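Local coordinates for protein HMG-CoA Lyase (PDB 1YDO) that is a TIM-barrel protein of the HMGL-like family and forms an assembly of two chains, at residues L192-L206 / T221-S233. Numbering follows the deposited sequence.
Sequences LEALLARFPANQIAL and TALQMGITVFDGS
L192 and I227 both hold the first carbon of the longer branch anti to the carbonyl carbon (chi1 -74° in L192), and they meet tip to tip. In I227 the chain then bends at chi2 (71°), which brings CD1 up against the leucine methyls. The fold is a TIM barrel. The contact joins neighbouring strands 204-207 and 229-232 and the outer helices 185-196 and 215-225 that cover them. Strand 204-207, helix 215-225 and strand 229-232 form one beta-alpha-beta unit.

I227 CD1 sits against both methyls of L192, with CD1 to CD1 at 3.4 Å. L196 adds its CD1 from the next helical turn. That methyl also lies 3.7 Å from M225 CB. M225 is a selenomethionine; its bent chain crosses E193 at about a right angle, CE lying 3.4 Å from E193 OE1. Between helix 215-225 and the strands, L206 CD1 packs on A222 CB at 3.4 Å. L206 CB lies 3.8 Å from F230 CD1, and the two side chains run side by side in the same direction. A222 CB meets the edge of the F230 ring, in its plane. L206, A222 and F230 thus join helix 215-225 to the strands.

The strands run parallel. V229 and A205 point to the other face of the sheet from L206 and F230. L206 uses both of its backbone polar groups here. Its N donates to V229 O at 3.0 Å. D231 carries its carboxylate to R139 in a salt bridge and to S175 OG. Its backbone N donates to L206 O at 2.9 Å, almost straight at 175°.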
# COMPACT_ATOMS: atom_id res chain seq x y z
N LEU A 192 -17.15 -6.55 -7.70
CA LEU A 192 -16.94 -7.99 -7.85
C LEU A 192 -18.17 -8.80 -7.44
O LEU A 192 -18.37 -9.92 -7.89
CB LEU A 192 -15.72 -8.45 -7.04
CG LEU A 192 -14.38 -8.04 -7.63
CD1 LEU A 192 -13.28 -8.49 -6.69
CD2 LEU A 192 -14.20 -8.66 -8.99
N GLU A 193 -18.99 -8.21 -6.58
CA GLU A 193 -20.20 -8.86 -6.13
C GLU A 193 -21.16 -9.01 -7.30
O GLU A 193 -21.75 -10.07 -7.48
CB GLU A 193 -20.86 -8.02 -5.05
CG GLU A 193 -21.96 -8.72 -4.26
CD GLU A 193 -21.40 -9.62 -3.16
OE1 GLU A 193 -21.07 -10.80 -3.45
OE2 GLU A 193 -21.27 -9.13 -2.00
N ALA A 194 -21.31 -7.94 -8.07
CA ALA A 194 -22.21 -7.92 -9.22
C ALA A 194 -21.66 -8.73 -10.38
O ALA A 194 -22.42 -9.34 -11.14
CB ALA A 194 -22.46 -6.49 -9.66
N LEU A 195 -20.34 -8.73 -10.54
CA LEU A 195 -19.70 -9.48 -11.62
C LEU A 195 -19.64 -10.97 -11.30
O LEU A 195 -20.15 -11.79 -12.06
CB LEU A 195 -18.29 -8.95 -11.89
CG LEU A 195 -18.18 -7.65 -12.71
CD1 LEU A 195 -16.78 -7.11 -12.60
CD2 LEU A 195 -18.55 -7.90 -14.17
N LEU A 196 -19.03 -11.32 -10.17
CA LEU A 196 -18.90 -12.72 -9.80
C LEU A 196 -20.22 -13.48 -9.81
O LEU A 196 -20.24 -14.71 -9.85
CB LEU A 196 -18.25 -12.86 -8.42
CG LEU A 196 -16.75 -12.55 -8.39
CD1 LEU A 196 -16.25 -12.65 -6.96
CD2 LEU A 196 -16.01 -13.51 -9.31
N ALA A 197 -21.32 -12.74 -9.78
CA ALA A 197 -22.63 -13.35 -9.79
C ALA A 197 -23.12 -13.59 -11.21
O ALA A 197 -24.32 -13.72 -11.44
CB ALA A 197 -23.61 -12.48 -9.03
N ARG A 198 -22.20 -13.68 -12.17
CA ARG A 198 -22.61 -13.90 -13.56
C ARG A 198 -21.53 -14.58 -14.38
O ARG A 198 -21.82 -15.27 -15.36
CB ARG A 198 -22.96 -12.56 -14.21
CG ARG A 198 -23.96 -12.68 -15.35
CD ARG A 198 -24.63 -11.34 -15.61
NE ARG A 198 -24.87 -10.62 -14.35
CZ ARG A 198 -25.61 -9.53 -14.24
NH1 ARG A 198 -26.20 -9.01 -15.32
NH2 ARG A 198 -25.74 -8.93 -13.06
N PHE A 199 -20.29 -14.40 -13.97
CA PHE A 199 -19.17 -15.00 -14.68
C PHE A 199 -18.36 -15.76 -13.67
O PHE A 199 -18.34 -15.41 -12.50
CB PHE A 199 -18.32 -13.89 -15.30
CG PHE A 199 -19.13 -12.81 -15.96
CD1 PHE A 199 -19.56 -12.95 -17.27
CD2 PHE A 199 -19.46 -11.66 -15.26
CE1 PHE A 199 -20.32 -11.95 -17.89
CE2 PHE A 199 -20.22 -10.66 -15.86
CZ PHE A 199 -20.65 -10.80 -17.18
N PRO A 200 -17.68 -16.83 -14.11
CA PRO A 200 -16.85 -17.64 -13.21
C PRO A 200 -15.64 -16.87 -12.68
O PRO A 200 -14.88 -16.29 -13.45
CB PRO A 200 -16.45 -18.82 -14.10
CG PRO A 200 -16.44 -18.22 -15.46
CD PRO A 200 -17.67 -17.36 -15.48
N ALA A 201 -15.46 -16.88 -11.36
CA ALA A 201 -14.35 -16.17 -10.75
C ALA A 201 -12.98 -16.57 -11.31
O ALA A 201 -12.06 -15.76 -11.35
CB ALA A 201 -14.37 -16.38 -9.25
N ASN A 202 -12.86 -17.81 -11.75
CA ASN A 202 -11.60 -18.29 -12.30
C ASN A 202 -11.22 -17.58 -13.59
O ASN A 202 -10.04 -17.53 -13.95
CB ASN A 202 -11.67 -19.79 -12.55
CG ASN A 202 -11.92 -20.59 -11.29
OD1 ASN A 202 -11.62 -21.78 -11.23
ND2 ASN A 202 -12.49 -19.93 -10.28
N GLN A 203 -12.20 -17.04 -14.29
CA GLN A 203 -11.91 -16.36 -15.53
C GLN A 203 -11.87 -14.84 -15.39
O GLN A 203 -12.04 -14.11 -16.37
CB GLN A 203 -12.92 -16.78 -16.60
CG GLN A 203 -12.74 -18.21 -17.06
CD GLN A 203 -13.85 -18.67 -17.98
OE1 GLN A 203 -14.12 -18.05 -19.01
NE2 GLN A 203 -14.50 -19.77 -17.61
N ILE A 204 -11.63 -14.36 -14.18
CA ILE A 204 -11.56 -12.93 -13.96
C ILE A 204 -10.28 -12.52 -13.23
O ILE A 204 -9.97 -13.04 -12.16
CB ILE A 204 -12.78 -12.44 -13.16
CG1 ILE A 204 -14.02 -12.50 -14.04
CG2 ILE A 204 -12.56 -11.03 -12.67
CD1 ILE A 204 -15.31 -12.25 -13.30
N ALA A 205 -9.54 -11.60 -13.84
CA ALA A 205 -8.29 -11.12 -13.26
C ALA A 205 -8.42 -9.65 -12.89
O ALA A 205 -9.30 -8.95 -13.39
CB ALA A 205 -7.17 -11.31 -14.24
N LEU A 206 -7.53 -9.20 -12.02
CA LEU A 206 -7.55 -7.82 -11.59
C LEU A 206 -6.22 -7.10 -11.81
O LEU A 206 -5.16 -7.61 -11.48
CB LEU A 206 -7.96 -7.72 -10.13
CG LEU A 206 -9.44 -7.96 -9.89
CD1 LEU A 206 -9.72 -7.85 -8.41
CD2 LEU A 206 -10.27 -6.96 -10.66
N THR A 221 -9.43 -7.48 -0.50
CA THR A 221 -10.88 -7.59 -0.68
C THR A 221 -11.18 -8.58 -1.81
O THR A 221 -12.05 -9.43 -1.68
CB THR A 221 -11.48 -6.22 -1.04
OG1 THR A 221 -11.21 -5.30 0.02
CG2 THR A 221 -12.99 -6.33 -1.22
N ALA A 222 -10.45 -8.46 -2.91
CA ALA A 222 -10.63 -9.36 -4.03
C ALA A 222 -10.29 -10.79 -3.61
O ALA A 222 -11.04 -11.73 -3.89
CB ALA A 222 -9.77 -8.93 -5.20
N LEU A 223 -9.17 -10.98 -2.93
CA LEU A 223 -8.80 -12.32 -2.50
C LEU A 223 -9.93 -12.94 -1.70
O LEU A 223 -10.12 -14.16 -1.72
CB LEU A 223 -7.54 -12.27 -1.63
CG LEU A 223 -6.23 -12.32 -2.40
CD1 LEU A 223 -5.12 -11.99 -1.44
CD2 LEU A 223 -6.03 -13.68 -3.03
N GLN A 224 -10.68 -12.10 -1.00
CA GLN A 224 -11.79 -12.56 -0.20
C GLN A 224 -13.01 -12.90 -1.04
O GLN A 224 -13.82 -13.74 -0.65
CB GLN A 224 -12.17 -11.51 0.82
CG GLN A 224 -11.22 -11.34 1.98
CD GLN A 224 -11.66 -10.24 2.93
OE1 GLN A 224 -11.08 -10.05 4.00
NE2 GLN A 224 -12.70 -9.50 2.54
N MSE A 225 -13.16 -12.23 -2.17
CA MSE A 225 -14.30 -12.48 -3.04
C MSE A 225 -14.11 -13.74 -3.87
O MSE A 225 -15.08 -14.31 -4.33
CB MSE A 225 -14.53 -11.30 -3.98
CG MSE A 225 -14.89 -9.99 -3.28
SE MSE A 225 -16.54 -10.13 -2.24
CE MSE A 225 -17.64 -10.90 -3.66
N GLY A 226 -12.85 -14.14 -4.08
CA GLY A 226 -12.57 -15.34 -4.87
C GLY A 226 -11.60 -15.20 -6.03
O GLY A 226 -11.07 -16.19 -6.53
N ILE A 227 -11.37 -13.97 -6.49
CA ILE A 227 -10.44 -13.75 -7.60
C ILE A 227 -9.09 -14.36 -7.20
O ILE A 227 -8.68 -14.25 -6.05
CB ILE A 227 -10.25 -12.23 -7.89
CG1 ILE A 227 -11.43 -11.68 -8.68
CG2 ILE A 227 -8.99 -12.01 -8.68
CD1 ILE A 227 -12.68 -11.57 -7.90
N THR A 228 -8.40 -14.99 -8.14
CA THR A 228 -7.12 -15.60 -7.83
C THR A 228 -6.07 -15.24 -8.88
O THR A 228 -4.99 -15.83 -8.93
CB THR A 228 -7.25 -17.15 -7.74
OG1 THR A 228 -7.73 -17.67 -9.00
CG2 THR A 228 -8.24 -17.54 -6.63
N VAL A 229 -6.41 -14.27 -9.71
CA VAL A 229 -5.51 -13.82 -10.75
C VAL A 229 -5.23 -12.33 -10.60
O VAL A 229 -6.14 -11.50 -10.62
CB VAL A 229 -6.13 -14.06 -12.14
CG1 VAL A 229 -5.13 -13.75 -13.24
CG2 VAL A 229 -6.60 -15.49 -12.24
N PHE A 230 -3.97 -11.98 -10.44
CA PHE A 230 -3.64 -10.58 -10.29
C PHE A 230 -2.47 -10.17 -11.14
O PHE A 230 -1.48 -10.88 -11.25
CB PHE A 230 -3.36 -10.29 -8.83
CG PHE A 230 -4.57 -10.43 -7.95
CD1 PHE A 230 -5.47 -9.39 -7.82
CD2 PHE A 230 -4.81 -11.62 -7.28
CE1 PHE A 230 -6.62 -9.52 -7.02
CE2 PHE A 230 -5.95 -11.77 -6.48
CZ PHE A 230 -6.85 -10.71 -6.35
N ASP A 231 -2.61 -9.01 -11.78
CA ASP A 231 -1.57 -8.48 -12.64
C ASP A 231 -0.65 -7.60 -11.84
O ASP A 231 -1.11 -6.89 -10.94
CB ASP A 231 -2.20 -7.67 -13.76
CG ASP A 231 -2.92 -8.53 -14.77
OD1 ASP A 231 -3.61 -7.97 -15.64
OD2 ASP A 231 -2.78 -9.77 -14.69
N GLY A 232 0.63 -7.65 -12.16
CA GLY A 232 1.60 -6.84 -11.45
C GLY A 232 2.73 -6.34 -12.35
O GLY A 232 2.89 -6.81 -13.47
N SER A 233 3.51 -5.40 -11.85
CA SER A 233 4.63 -4.86 -12.61
C SER A 233 5.90 -4.89 -11.76
O SER A 233 5.96 -4.27 -10.71
CB SER A 233 4.32 -3.43 -13.04
OG SER A 233 5.44 -2.88 -13.70